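Local structure of FdxN element excision controlling factor XisI (2NVM) at residues I83-D88 against L92-E97. The protein probably takes part, as a controlling factor alongside XisF and XisH, in the site-specific excision of the fdxN element from cyanobacterial nitrogen-fixation genes. Numbering follows the deposited sequence.
Sequences IWIEED and LAIVDE
Asp-88 OD2 accepts the backbone N-H of Leu-92 at 2.8 Å, through its syn lone pair and with an N-H...O angle of 151°. With CG anti to the backbone N (chi1 -179°), the carboxylate extends across to the backbone N of Leu-92, in the approach to helix 93-100. CD2 of Leu-92 lies 3.7 Å from the same OD2, while OD1 passes Ile-94, whose CD1 is 3.6 Å away; these two side chains run past each other in opposite directions. Beside this polar link, the side chains of Ile-85 and Ile-94 reach toward each other tip to tip, with Ile-85 CG2 4.0 Å from Ile-94 CD1, and Ile-85 CD1 reaches Val-95 CG2 at 3.6 Å. The contact closes the first half of a beta-alpha-beta unit, in which strand 82-87 leads through helix 93-100 to the parallel strand 108-110. Thr-90, in the connecting turn, probably helps to position the carboxylate: its OG1 hydrogen-bonds Asp-88 OD1 and also Ile-94 N. Replacing Asp-88 by alanine would probably leave the Leu-92 N-H and the Thr-90 hydroxyl without this carboxylate, and the turn less firmly held. Farther out, Leu-76 and Leu-110 pack against Ile-85, Phe-123 packs on Val-95, and Tyr-19 of helix 4-23 touches Ile-94.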
ATOM      1  N   ILE B  83     -14.175   8.712  -1.127  1.00 47.72           N
ATOM      2  CA  ILE B  83     -13.496   7.542  -0.572  1.00 47.38           C
ATOM      3  C   ILE B  83     -13.646   6.420  -1.595  1.00 47.10           C
ATOM      4  O   ILE B  83     -14.756   6.050  -1.943  1.00 45.28           O
ATOM      5  CB  ILE B  83     -14.102   7.130   0.811  1.00 50.17           C
ATOM      6  CG1 ILE B  83     -13.871   8.265   1.841  1.00 50.39           C
ATOM      7  CG2 ILE B  83     -13.515   5.805   1.313  1.00 45.29           C
ATOM      8  CD1 ILE B  83     -14.580   8.085   3.147  1.00 46.27           C
ATOM      9  N   TRP B  84     -12.513   5.901  -2.067  1.00 48.73           N
ATOM     10  CA  TRP B  84     -12.442   4.800  -3.030  1.00 49.28           C
ATOM     11  C   TRP B  84     -12.046   3.551  -2.270  1.00 48.89           C
ATOM     12  O   TRP B  84     -10.970   3.535  -1.706  1.00 50.51           O
ATOM     13  CB  TRP B  84     -11.385   5.087  -4.095  1.00 51.58           C
ATOM     14  CG  TRP B  84     -11.810   6.045  -5.114  1.00 54.05           C
ATOM     15  CD1 TRP B  84     -12.011   7.382  -4.964  1.00 57.50           C
ATOM     16  CD2 TRP B  84     -12.085   5.742  -6.474  1.00 57.07           C
ATOM     17  NE1 TRP B  84     -12.422   7.938  -6.152  1.00 57.10           N
ATOM     18  CE2 TRP B  84     -12.464   6.955  -7.105  1.00 60.91           C
ATOM     19  CE3 TRP B  84     -12.052   4.556  -7.231  1.00 58.35           C
ATOM     20  CZ2 TRP B  84     -12.817   7.017  -8.474  1.00 58.62           C
ATOM     21  CZ3 TRP B  84     -12.389   4.605  -8.583  1.00 53.87           C
ATOM     22  CH2 TRP B  84     -12.767   5.838  -9.199  1.00 58.29           C
ATOM     23  N   ILE B  85     -12.913   2.539  -2.238  1.00 49.57           N
ATOM     24  CA  ILE B  85     -12.614   1.239  -1.611  1.00 49.12           C
ATOM     25  C   ILE B  85     -12.099   0.400  -2.787  1.00 47.88           C
ATOM     26  O   ILE B  85     -12.886  -0.091  -3.604  1.00 48.36           O
ATOM     27  CB  ILE B  85     -13.814   0.584  -0.913  1.00 49.32           C
ATOM     28  CG1 ILE B  85     -14.469   1.556   0.096  1.00 51.47           C
ATOM     29  CG2 ILE B  85     -13.358  -0.724  -0.236  1.00 47.44           C
ATOM     30  CD1 ILE B  85     -15.709   0.993   0.793  1.00 47.21           C
ATOM     31  N   GLU B  86     -10.768   0.316  -2.892  1.00 49.30           N
ATOM     32  CA  GLU B  86     -10.070  -0.431  -3.958  1.00 49.66           C
ATOM     33  C   GLU B  86      -9.955  -1.932  -3.676  1.00 50.61           C
ATOM     34  O   GLU B  86      -9.813  -2.711  -4.590  1.00 53.17           O
ATOM     35  CB  GLU B  86      -8.664   0.131  -4.162  1.00 51.53           C
ATOM     36  CG  GLU B  86      -8.549   1.653  -4.437  1.00 52.35           C
ATOM     37  CD  GLU B  86      -9.065   2.129  -5.783  1.00 50.84           C
ATOM     38  OE1 GLU B  86      -9.781   1.416  -6.504  1.00 52.61           O
ATOM     39  OE2 GLU B  86      -8.786   3.288  -6.124  1.00 54.92           O
ATOM     40  N   GLU B  87      -9.934  -2.327  -2.412  1.00 49.74           N
ATOM     41  CA  GLU B  87      -9.853  -3.736  -2.022  1.00 49.52           C
ATOM     42  C   GLU B  87     -10.480  -3.829  -0.649  1.00 49.93           C
ATOM     43  O   GLU B  87     -10.205  -2.974   0.203  1.00 49.37           O
ATOM     44  CB  GLU B  87      -8.390  -4.216  -2.010  1.00 50.59           C
ATOM     45  CG  GLU B  87      -8.171  -5.709  -1.666  1.00 52.98           C
ATOM     46  CD  GLU B  87      -8.839  -6.694  -2.644  1.00 63.35           C
ATOM     47  OE1 GLU B  87      -8.690  -6.519  -3.868  1.00 65.36           O
ATOM     48  OE2 GLU B  87      -9.496  -7.663  -2.176  1.00 74.96           O
ATOM     49  N   ASP B  88     -11.325  -4.843  -0.458  1.00 50.96           N
ATOM     50  CA  ASP B  88     -12.067  -5.055   0.762  1.00 51.93           C
ATOM     51  C   ASP B  88     -12.100  -6.535   1.130  1.00 53.14           C
ATOM     52  O   ASP B  88     -12.415  -7.366   0.275  1.00 54.07           O
ATOM     53  CB  ASP B  88     -13.520  -4.561   0.535  1.00 53.15           C
ATOM     54  CG  ASP B  88     -14.422  -4.703   1.785  1.00 52.43           C
ATOM     55  OD1 ASP B  88     -13.927  -4.514   2.912  1.00 51.09           O
ATOM     56  OD2 ASP B  88     -15.628  -4.989   1.627  1.00 52.92           O
ATOM     57  N   LEU B  92     -18.113  -5.738   2.731  1.00 55.03           N
ATOM     58  CA  LEU B  92     -18.736  -4.417   2.881  1.00 54.98           C
ATOM     59  C   LEU B  92     -19.120  -3.988   4.308  1.00 54.40           C
ATOM     60  O   LEU B  92     -19.820  -2.996   4.464  1.00 54.50           O
ATOM     61  CB  LEU B  92     -19.876  -4.192   1.841  1.00 56.78           C
ATOM     62  CG  LEU B  92     -19.443  -4.227   0.365  1.00 56.08           C
ATOM     63  CD1 LEU B  92     -20.671  -4.041  -0.509  1.00 60.03           C
ATOM     64  CD2 LEU B  92     -18.367  -3.170   0.029  1.00 58.30           C
ATOM     65  N   ALA B  93     -18.610  -4.677   5.344  1.00 54.43           N
ATOM     66  CA  ALA B  93     -18.841  -4.273   6.756  1.00 54.05           C
ATOM     67  C   ALA B  93     -18.275  -2.861   7.020  1.00 53.64           C
ATOM     68  O   ALA B  93     -18.859  -2.118   7.797  1.00 53.51           O
ATOM     69  CB  ALA B  93     -18.246  -5.281   7.746  1.00 52.67           C
ATOM     70  N   ILE B  94     -17.174  -2.502   6.342  1.00 53.73           N
ATOM     71  CA  ILE B  94     -16.559  -1.162   6.450  1.00 53.21           C
ATOM     72  C   ILE B  94     -17.450  -0.026   5.900  1.00 52.09           C
ATOM     73  O   ILE B  94     -17.296   1.106   6.333  1.00 51.43           O
ATOM     74  CB  ILE B  94     -15.122  -1.068   5.805  1.00 54.29           C
ATOM     75  CG1 ILE B  94     -15.127  -1.221   4.277  1.00 54.87           C
ATOM     76  CG2 ILE B  94     -14.152  -2.092   6.444  1.00 54.46           C
ATOM     77  CD1 ILE B  94     -13.717  -1.026   3.693  1.00 52.46           C
ATOM     78  N   VAL B  95     -18.325  -0.325   4.928  1.00 51.02           N
ATOM     79  CA  VAL B  95     -19.270   0.667   4.371  1.00 51.41           C
ATOM     80  C   VAL B  95     -20.272   1.121   5.438  1.00 51.39           C
ATOM     81  O   VAL B  95     -20.559   2.311   5.521  1.00 51.59           O
ATOM     82  CB  VAL B  95     -19.993   0.166   3.088  1.00 50.75           C
ATOM     83  CG1 VAL B  95     -21.209   1.026   2.741  1.00 49.85           C
ATOM     84  CG2 VAL B  95     -19.011   0.108   1.931  1.00 50.33           C
ATOM     85  N   ASP B  96     -20.775   0.171   6.235  1.00 51.33           N
ATOM     86  CA  ASP B  96     -21.687   0.453   7.347  1.00 51.38           C
ATOM     87  C   ASP B  96     -21.047   1.430   8.333  1.00 49.89           C
ATOM     88  O   ASP B  96     -21.697   2.378   8.767  1.00 48.40           O
ATOM     89  CB  ASP B  96     -22.101  -0.833   8.091  1.00 52.89           C
ATOM     90  CG  ASP B  96     -23.002  -1.742   7.254  1.00 59.61           C
ATOM     91  OD1 ASP B  96     -24.021  -1.251   6.713  1.00 61.82           O
ATOM     92  OD2 ASP B  96     -22.709  -2.959   7.178  1.00 66.11           O
ATOM     93  N   GLU B  97     -19.762   1.218   8.631  1.00 50.70           N
ATOM     94  CA  GLU B  97     -19.019   2.109   9.536  1.00 50.11           C
ATOM     95  C   GLU B  97     -18.879   3.537   8.987  1.00 46.69           C
ATOM     96  O   GLU B  97     -19.023   4.498   9.749  1.00 45.39           O
ATOM     97  CB  GLU B  97     -17.701   1.463   9.986  1.00 51.10           C
ATOM     98  CG  GLU B  97     -18.012   0.181  10.819  1.00 56.08           C
ATOM     99  CD  GLU B  97     -16.873  -0.325  11.653  1.00 54.03           C
ATOM    100  OE1 GLU B  97     -15.707  -0.138  11.267  1.00 73.15           O
ATOM    101  OE2 GLU B  97     -17.147  -0.932  12.708  1.00 61.53           O
TER